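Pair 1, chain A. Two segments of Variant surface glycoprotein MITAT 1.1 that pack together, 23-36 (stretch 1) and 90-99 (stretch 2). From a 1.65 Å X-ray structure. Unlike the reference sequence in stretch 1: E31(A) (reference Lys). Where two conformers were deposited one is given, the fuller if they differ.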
# COMPACT_ATOMS: atom_id res chain seq x y z
N LYS A 23 5.16 10.93 -7.28
CA LYS A 23 4.15 10.10 -7.93
C LYS A 23 4.24 8.64 -7.62
O LYS A 23 3.37 7.89 -8.04
CB LYS A 23 4.15 10.27 -9.46
CG LYS A 23 3.69 11.64 -9.92
CD LYS A 23 3.39 11.67 -11.44
CE LYS A 23 2.61 12.93 -11.79
NZ LYS A 23 2.40 12.86 -13.28
N VAL A 24 5.24 8.22 -6.86
CA VAL A 24 5.40 6.80 -6.60
C VAL A 24 4.18 6.19 -5.89
O VAL A 24 3.75 5.11 -6.27
CB VAL A 24 6.74 6.48 -5.85
CG1 VAL A 24 6.78 5.04 -5.36
CG2 VAL A 24 7.92 6.81 -6.76
N SER A 25 3.62 6.85 -4.89
CA SER A 25 2.46 6.34 -4.14
C SER A 25 1.31 6.08 -5.05
O SER A 25 0.66 5.00 -5.01
CB SER A 25 2.07 7.25 -2.99
OG SER A 25 3.21 7.32 -2.12
N GLY A 26 1.02 7.08 -5.88
CA GLY A 26 -0.01 6.98 -6.90
C GLY A 26 0.20 5.90 -7.94
O GLY A 26 -0.75 5.24 -8.39
N GLU A 27 1.46 5.70 -8.30
CA GLU A 27 1.76 4.61 -9.21
C GLU A 27 1.57 3.29 -8.52
O GLU A 27 1.04 2.38 -9.15
CB GLU A 27 3.15 4.73 -9.87
CG GLU A 27 3.50 3.46 -10.63
CD GLU A 27 4.57 3.59 -11.70
OE1 GLU A 27 5.26 2.54 -11.92
OE2 GLU A 27 4.61 4.64 -12.44
N MET A 28 1.94 3.18 -7.24
CA MET A 28 1.63 2.01 -6.50
C MET A 28 0.10 1.74 -6.38
O MET A 28 -0.37 0.56 -6.45
CB MET A 28 2.37 1.99 -5.17
CG MET A 28 3.87 1.86 -5.31
SD MET A 28 4.32 0.29 -6.11
CE MET A 28 4.37 0.64 -7.86
N LEU A 29 -0.71 2.76 -6.21
CA LEU A 29 -2.16 2.55 -6.26
C LEU A 29 -2.61 2.01 -7.59
O LEU A 29 -3.34 0.99 -7.63
CB LEU A 29 -2.93 3.84 -5.99
CG LEU A 29 -4.44 3.81 -6.11
CD1 LEU A 29 -5.04 2.75 -5.22
CD2 LEU A 29 -4.95 5.27 -5.90
N ASN A 30 -2.13 2.63 -8.66
CA ASN A 30 -2.49 2.20 -9.98
C ASN A 30 -2.08 0.72 -10.17
O ASN A 30 -2.86 -0.11 -10.70
CB ASN A 30 -1.81 3.01 -11.05
CG ASN A 30 -2.41 2.69 -12.43
OD1 ASN A 30 -3.57 3.00 -12.69
ND2 ASN A 30 -1.64 1.99 -13.27
N GLU A 31 -0.87 0.38 -9.75
CA GLU A 31 -0.37 -1.00 -10.01
C GLU A 31 -1.18 -2.04 -9.20
O GLU A 31 -1.56 -3.09 -9.70
CB GLU A 31 1.08 -1.10 -9.68
CG GLU A 31 1.75 -2.29 -10.33
CD GLU A 31 1.90 -2.11 -11.84
OE1 GLU A 31 2.36 -1.00 -12.32
OE2 GLU A 31 1.60 -3.10 -12.58
N GLY A 32 -1.47 -1.69 -7.96
CA GLY A 32 -2.36 -2.53 -7.15
C GLY A 32 -3.73 -2.74 -7.74
O GLY A 32 -4.27 -3.86 -7.72
N GLN A 33 -4.32 -1.66 -8.25
CA GLN A 33 -5.58 -1.77 -8.90
C GLN A 33 -5.55 -2.64 -10.12
O GLN A 33 -6.51 -3.38 -10.37
CB GLN A 33 -6.17 -0.38 -9.26
CG GLN A 33 -6.54 0.46 -8.02
CD GLN A 33 -6.93 1.89 -8.33
OE1 GLN A 33 -6.35 2.50 -9.22
NE2 GLN A 33 -7.94 2.40 -7.66
N GLU A 34 -4.48 -2.57 -10.89
CA GLU A 34 -4.32 -3.41 -12.08
C GLU A 34 -4.08 -4.86 -11.67
O GLU A 34 -4.61 -5.75 -12.34
CB GLU A 34 -3.16 -2.90 -12.93
CG GLU A 34 -3.58 -1.65 -13.74
CD GLU A 34 -4.80 -1.98 -14.62
OE1 GLU A 34 -4.75 -2.98 -15.42
OE2 GLU A 34 -5.85 -1.33 -14.39
N VAL A 35 -3.34 -5.09 -10.59
CA VAL A 35 -3.20 -6.46 -10.10
C VAL A 35 -4.57 -7.02 -9.74
O VAL A 35 -4.92 -8.14 -10.16
CB VAL A 35 -2.29 -6.51 -8.88
CG1 VAL A 35 -2.43 -7.85 -8.21
CG2 VAL A 35 -0.84 -6.21 -9.25
N ILE A 36 -5.38 -6.26 -9.00
CA ILE A 36 -6.68 -6.74 -8.58
C ILE A 36 -7.61 -6.93 -9.81
O ILE A 36 -8.32 -7.93 -9.93
CB ILE A 36 -7.32 -5.82 -7.55
CG1 ILE A 36 -6.53 -5.81 -6.25
CG2 ILE A 36 -8.71 -6.26 -7.29
CD1 ILE A 36 -6.85 -4.64 -5.31
N THR A 90 5.07 -5.33 -1.28
CA THR A 90 6.08 -4.67 -2.14
C THR A 90 5.63 -3.25 -2.53
O THR A 90 6.47 -2.36 -2.72
CB THR A 90 6.40 -5.44 -3.45
OG1 THR A 90 5.24 -5.38 -4.34
CG2 THR A 90 6.82 -6.89 -3.16
N GLN A 91 4.33 -3.10 -2.66
CA GLN A 91 3.74 -1.84 -3.17
C GLN A 91 3.65 -0.80 -2.05
O GLN A 91 4.07 0.34 -2.22
CB GLN A 91 2.45 -2.09 -3.88
CG GLN A 91 2.60 -2.95 -5.12
CD GLN A 91 1.31 -3.32 -5.81
OE1 GLN A 91 0.22 -3.13 -5.29
NE2 GLN A 91 1.44 -3.78 -7.03
N ILE A 92 3.23 -1.26 -0.86
CA ILE A 92 3.29 -0.42 0.33
C ILE A 92 4.75 -0.05 0.66
O ILE A 92 5.06 1.14 1.01
CB ILE A 92 2.58 -1.08 1.52
CG1 ILE A 92 1.07 -1.14 1.21
CG2 ILE A 92 2.80 -0.30 2.80
CD1 ILE A 92 0.35 -1.88 2.31
N ARG A 93 5.63 -1.02 0.59
CA ARG A 93 7.03 -0.79 0.88
C ARG A 93 7.57 0.34 -0.02
O ARG A 93 8.25 1.30 0.43
CB ARG A 93 7.87 -2.03 0.69
CG ARG A 93 9.31 -1.87 1.02
CD ARG A 93 10.15 -2.96 0.41
NE ARG A 93 11.55 -2.76 0.73
CZ ARG A 93 12.51 -3.51 0.24
NH1 ARG A 93 12.24 -4.55 -0.56
NH2 ARG A 93 13.74 -3.28 0.61
N SER A 94 7.30 0.26 -1.33
CA SER A 94 7.84 1.26 -2.24
C SER A 94 7.19 2.63 -2.05
O SER A 94 7.89 3.67 -2.05
CB SER A 94 7.66 0.82 -3.71
OG SER A 94 8.27 1.74 -4.61
N ALA A 95 5.89 2.67 -1.90
CA ALA A 95 5.19 3.94 -1.61
C ALA A 95 5.80 4.60 -0.37
O ALA A 95 6.13 5.78 -0.42
CB ALA A 95 3.70 3.74 -1.48
N ARG A 96 6.01 3.86 0.71
CA ARG A 96 6.48 4.49 1.96
C ARG A 96 7.96 4.79 1.88
O ARG A 96 8.43 5.77 2.51
CB ARG A 96 6.12 3.65 3.17
CG ARG A 96 6.89 2.37 3.38
CD ARG A 96 8.04 2.67 4.31
NE ARG A 96 8.81 1.51 4.83
CZ ARG A 96 9.76 0.88 4.16
NH1 ARG A 96 9.98 1.08 2.85
NH2 ARG A 96 10.47 -0.04 4.77
N ALA A 97 8.71 4.02 1.10
CA ALA A 97 10.16 4.26 1.00
C ALA A 97 10.36 5.57 0.25
O ALA A 97 11.17 6.46 0.67
CB ALA A 97 10.81 3.16 0.25
N ALA A 98 9.63 5.70 -0.84
CA ALA A 98 9.73 6.96 -1.63
C ALA A 98 9.27 8.16 -0.81
O ALA A 98 9.96 9.21 -0.82
CB ALA A 98 8.89 6.86 -2.91
N ALA A 99 8.15 8.00 -0.06
CA ALA A 99 7.63 9.08 0.70
C ALA A 99 8.57 9.47 1.83
O ALA A 99 8.79 10.64 2.10
CB ALA A 99 6.26 8.73 1.21

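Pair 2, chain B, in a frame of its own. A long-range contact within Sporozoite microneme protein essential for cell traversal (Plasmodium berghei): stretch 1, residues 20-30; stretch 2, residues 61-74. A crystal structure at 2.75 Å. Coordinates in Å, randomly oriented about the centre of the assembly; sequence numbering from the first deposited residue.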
# COMPACT_ATOMS: atom_id res chain seq x y z
N ASP B 20 -10.72 -3.78 12.47
CA ASP B 20 -11.01 -3.83 11.04
C ASP B 20 -9.90 -3.17 10.24
O ASP B 20 -9.41 -3.72 9.24
CB ASP B 20 -12.35 -3.16 10.72
CG ASP B 20 -13.54 -4.00 11.15
OD1 ASP B 20 -13.33 -5.09 11.73
OD2 ASP B 20 -14.68 -3.56 10.92
N PHE B 21 -9.50 -1.97 10.67
CA PHE B 21 -8.44 -1.26 9.98
C PHE B 21 -7.17 -2.10 9.96
O PHE B 21 -6.50 -2.20 8.93
CB PHE B 21 -8.17 0.09 10.65
CG PHE B 21 -7.21 0.96 9.88
CD1 PHE B 21 -7.61 1.57 8.70
CD2 PHE B 21 -5.92 1.16 10.34
CE1 PHE B 21 -6.74 2.37 7.99
CE2 PHE B 21 -5.04 1.97 9.63
CZ PHE B 21 -5.45 2.57 8.45
N SER B 22 -6.85 -2.73 11.09
CA SER B 22 -5.68 -3.59 11.17
C SER B 22 -5.75 -4.75 10.18
O SER B 22 -4.76 -5.05 9.50
CB SER B 22 -5.52 -4.13 12.60
OG SER B 22 -5.12 -3.11 13.50
N ASN B 23 -6.92 -5.38 10.09
CA ASN B 23 -7.12 -6.47 9.14
C ASN B 23 -6.90 -6.03 7.69
O ASN B 23 -6.16 -6.68 6.94
CB ASN B 23 -8.54 -7.04 9.27
CG ASN B 23 -8.74 -7.80 10.57
OD1 ASN B 23 -7.78 -8.23 11.20
ND2 ASN B 23 -9.99 -7.96 10.97
N ASP B 24 -7.53 -4.92 7.32
CA ASP B 24 -7.38 -4.37 5.97
C ASP B 24 -5.92 -4.05 5.65
O ASP B 24 -5.41 -4.37 4.57
CB ASP B 24 -8.26 -3.13 5.80
CG ASP B 24 -9.74 -3.42 6.02
OD1 ASP B 24 -10.15 -4.59 5.86
OD2 ASP B 24 -10.49 -2.48 6.35
N ILE B 25 -5.24 -3.42 6.61
CA ILE B 25 -3.82 -3.08 6.46
C ILE B 25 -2.96 -4.33 6.27
O ILE B 25 -2.07 -4.35 5.43
CB ILE B 25 -3.31 -2.27 7.66
CG1 ILE B 25 -3.92 -0.87 7.65
CG2 ILE B 25 -1.79 -2.14 7.62
CD1 ILE B 25 -3.43 0.01 6.53
N ASN B 26 -3.23 -5.38 7.06
CA ASN B 26 -2.46 -6.62 6.93
C ASN B 26 -2.70 -7.26 5.56
O ASN B 26 -1.78 -7.82 4.96
CB ASN B 26 -2.82 -7.59 8.05
N ALA B 27 -3.93 -7.16 5.07
CA ALA B 27 -4.25 -7.65 3.74
C ALA B 27 -3.44 -6.91 2.67
O ALA B 27 -2.85 -7.53 1.77
CB ALA B 27 -5.74 -7.51 3.47
N THR B 28 -3.41 -5.58 2.77
CA THR B 28 -2.60 -4.76 1.88
C THR B 28 -1.12 -5.16 1.94
O THR B 28 -0.45 -5.29 0.90
CB THR B 28 -2.72 -3.27 2.24
OG1 THR B 28 -4.09 -2.85 2.11
CG2 THR B 28 -1.86 -2.42 1.32
N LYS B 29 -0.64 -5.39 3.16
CA LYS B 29 0.74 -5.80 3.39
C LYS B 29 1.03 -7.09 2.64
O LYS B 29 2.05 -7.21 1.96
CB LYS B 29 1.02 -5.99 4.88
CG LYS B 29 1.12 -4.69 5.67
CD LYS B 29 1.90 -4.86 6.96
CE LYS B 29 1.09 -5.53 8.05
NZ LYS B 29 1.92 -5.76 9.27
N GLN B 30 0.11 -8.05 2.75
CA GLN B 30 0.27 -9.32 2.05
C GLN B 30 0.27 -9.13 0.54
O GLN B 30 1.04 -9.78 -0.17
CB GLN B 30 -0.82 -10.31 2.48
CG GLN B 30 -0.67 -11.69 1.86
CD GLN B 30 0.71 -12.30 2.07
OE1 GLN B 30 1.31 -12.83 1.13
NE2 GLN B 30 1.21 -12.23 3.29
N PRO B 61 8.28 -1.02 2.91
CA PRO B 61 6.84 -0.78 2.77
C PRO B 61 6.02 -1.40 3.90
O PRO B 61 5.00 -0.82 4.27
CB PRO B 61 6.51 -1.45 1.43
CG PRO B 61 7.77 -1.40 0.67
CD PRO B 61 8.85 -1.62 1.69
N GLU B 62 6.47 -2.53 4.44
CA GLU B 62 5.76 -3.16 5.55
C GLU B 62 5.84 -2.28 6.79
O GLU B 62 4.87 -2.17 7.54
CB GLU B 62 6.34 -4.55 5.87
CG GLU B 62 5.55 -5.31 6.94
CD GLU B 62 6.14 -6.65 7.30
OE1 GLU B 62 7.17 -7.03 6.71
OE2 GLU B 62 5.55 -7.34 8.16
N GLU B 63 6.98 -1.64 6.98
CA GLU B 63 7.15 -0.75 8.11
C GLU B 63 6.22 0.45 8.02
O GLU B 63 5.64 0.86 9.02
CB GLU B 63 8.61 -0.28 8.21
CG GLU B 63 9.59 -1.40 8.58
CD GLU B 63 11.04 -0.92 8.60
OE1 GLU B 63 11.36 0.03 7.86
OE2 GLU B 63 11.85 -1.50 9.36
N LYS B 64 6.06 0.99 6.82
CA LYS B 64 5.19 2.14 6.60
C LYS B 64 3.73 1.81 6.87
O LYS B 64 2.98 2.64 7.38
CB LYS B 64 5.35 2.66 5.17
CG LYS B 64 6.73 3.19 4.84
CD LYS B 64 7.00 4.49 5.58
CE LYS B 64 8.41 5.01 5.32
NZ LYS B 64 8.64 6.30 6.02
N LEU B 65 3.33 0.59 6.54
CA LEU B 65 1.96 0.17 6.75
C LEU B 65 1.73 -0.16 8.23
O LEU B 65 0.62 -0.02 8.74
CB LEU B 65 1.62 -1.03 5.86
CG LEU B 65 1.62 -0.69 4.36
CD1 LEU B 65 1.18 -1.87 3.51
CD2 LEU B 65 0.75 0.51 4.07
N ASN B 66 2.78 -0.59 8.91
CA ASN B 66 2.70 -0.83 10.34
C ASN B 66 2.55 0.49 11.10
O ASN B 66 1.93 0.55 12.15
CB ASN B 66 3.93 -1.59 10.84
CG ASN B 66 3.86 -3.08 10.53
OD1 ASN B 66 2.79 -3.64 10.27
ND2 ASN B 66 5.01 -3.74 10.56
N ILE B 67 3.11 1.55 10.52
CA ILE B 67 2.98 2.89 11.08
C ILE B 67 1.55 3.40 10.96
O ILE B 67 0.96 3.88 11.93
CB ILE B 67 3.95 3.88 10.37
CG1 ILE B 67 5.40 3.50 10.65
CG2 ILE B 67 3.67 5.31 10.80
CD1 ILE B 67 6.41 4.42 9.99
N ILE B 68 0.99 3.29 9.75
CA ILE B 68 -0.39 3.68 9.48
C ILE B 68 -1.36 2.94 10.39
O ILE B 68 -2.26 3.53 10.99
CB ILE B 68 -0.76 3.41 8.01
CG1 ILE B 68 0.16 4.19 7.07
CG2 ILE B 68 -2.22 3.76 7.75
CD1 ILE B 68 -0.11 3.93 5.61
N ASP B 69 -1.15 1.63 10.51
CA ASP B 69 -1.96 0.79 11.37
C ASP B 69 -1.86 1.24 12.82
O ASP B 69 -2.87 1.38 13.51
CB ASP B 69 -1.52 -0.68 11.23
CG ASP B 69 -2.44 -1.65 11.96
OD1 ASP B 69 -3.45 -1.22 12.55
OD2 ASP B 69 -2.15 -2.86 11.92
N GLY B 70 -0.63 1.50 13.28
CA GLY B 70 -0.42 1.88 14.66
C GLY B 70 -0.88 3.29 15.00
O GLY B 70 -1.38 3.53 16.10
N ILE B 71 -0.72 4.21 14.05
CA ILE B 71 -1.13 5.59 14.25
C ILE B 71 -2.65 5.68 14.43
O ILE B 71 -3.14 6.40 15.30
CB ILE B 71 -0.68 6.50 13.08
CG1 ILE B 71 0.82 6.80 13.20
CG2 ILE B 71 -1.44 7.82 13.09
CD1 ILE B 71 1.35 7.71 12.10
N LEU B 72 -3.38 4.91 13.63
CA LEU B 72 -4.83 4.95 13.73
C LEU B 72 -5.29 4.31 15.03
O LEU B 72 -6.19 4.82 15.70
CB LEU B 72 -5.49 4.22 12.57
CG LEU B 72 -7.01 4.40 12.65
CD1 LEU B 72 -7.48 5.48 11.67
CD2 LEU B 72 -7.78 3.10 12.48
N ARG B 73 -4.67 3.19 15.40
CA ARG B 73 -5.03 2.49 16.63
C ARG B 73 -4.72 3.36 17.84
O ARG B 73 -5.49 3.39 18.80
CB ARG B 73 -4.29 1.16 16.73
CG ARG B 73 -4.74 0.30 17.91
CD ARG B 73 -4.15 -1.10 17.86
NE ARG B 73 -4.76 -1.91 16.80
CZ ARG B 73 -5.90 -2.58 16.93
NH1 ARG B 73 -6.58 -2.52 18.07
NH2 ARG B 73 -6.37 -3.29 15.91
N SER B 74 -3.61 4.08 17.78
CA SER B 74 -3.24 4.97 18.87
C SER B 74 -4.22 6.13 18.97
O SER B 74 -4.55 6.58 20.06
CB SER B 74 -1.81 5.50 18.68
OG SER B 74 -0.85 4.58 19.15

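No hydrogen bond crosses between the two stretches of pair 1, whereas three side-chain hydrogen bonds cross in pair 2. The backbone frame is nevertheless the same. In each pair two helices run antiparallel, with angles of 168° in pair 1 and 175° in pair 2. The central 14 residues superpose with an RMSD of 0.6 Å. The helix axes approach to 8.4 Å in pair 1 and 9.6 Å in pair 2. The buried surface is 405 Å² and 602 Å², respectively.

The serines S25(A) and S22(B) match, and so do A95(A) and D69(B). These positions bring the backbones close in both pairs: S25(A) CA lies 4.4 Å from A95(A) CA, and S22(B) CA lies 5.8 Å from D69(B) CA. In pair 1 the serine faces a methyl group. S25(A) OG is 3.7 Å from A95(A) CB, a packing contact only. In pair 2 the serine meets a carboxylate and donates to it, with S22(B) OG 2.7 Å from D69(B) OD1. The same hydroxyl accepts a hydrogen bond from R73(B), whose NH2 is 2.7 Å from S22(B) OG. The hydroxyl thus joins a cationic and an anionic side chain of the opposite helix. The position of R73(B) is held by A99(A) in pair 1, where a methyl group offers no such bond.

V24(A) and F21(B) also match. Their side-chain centres fall 0.4 Å apart, yet the groups differ in size. V24(A) CB packs 3.7 Å from A98(A) CB, so a small residue meets a small one. F21(B) packs against L72(B), the counterpart of A98(A), with F21(B) CG 3.4 Å from L72(B) CD2. The leucine covers one face of the ring. The backbone of I68(B) and D69(B) lies at the ring edge.

One turn on, M28(A) matches I25(B), and Q91(A) matches L65(B). Both side chains on the first helix lie against the backbone of the second. M28(A) CG is 3.4 Å from Q91(A) O, and I25(B) CG2 is 3.4 Å from L65(B) O.

One turn further along the first helix the pairs differ again. G32(A) has no side chain, and its CA lies 3.2 Å from Q91(A) OE1. Q91(A) fits as a knob among M28(A), E31(A), G32(A) and V35(A). An ideal CB on G32(A) would lie only 3.0 Å from Q91(A) OE1, which is tight. The amide is hydrogen-bonded elsewhere in the structure. In pair 2 the glycine position holds K29(B), and the glutamine position holds L65(B). The lysine lies along the leucine, with K29(B) CG 3.6 Å from L65(B) CD1. Its end then reaches N66(B), where K29(B) NZ donates to N66(B) OD1 at 2.5 Å. T28(B), the counterpart of E31(A), adds a methyl contact: T28(B) CG2 is 3.8 Å from L65(B) CD1.

Pair 1 combines small residues with M28(A) and a glutamine knob. Pair 2, its axes farther apart, has larger apolar side chains at the V24(A) and A98(A) positions and adds polar links.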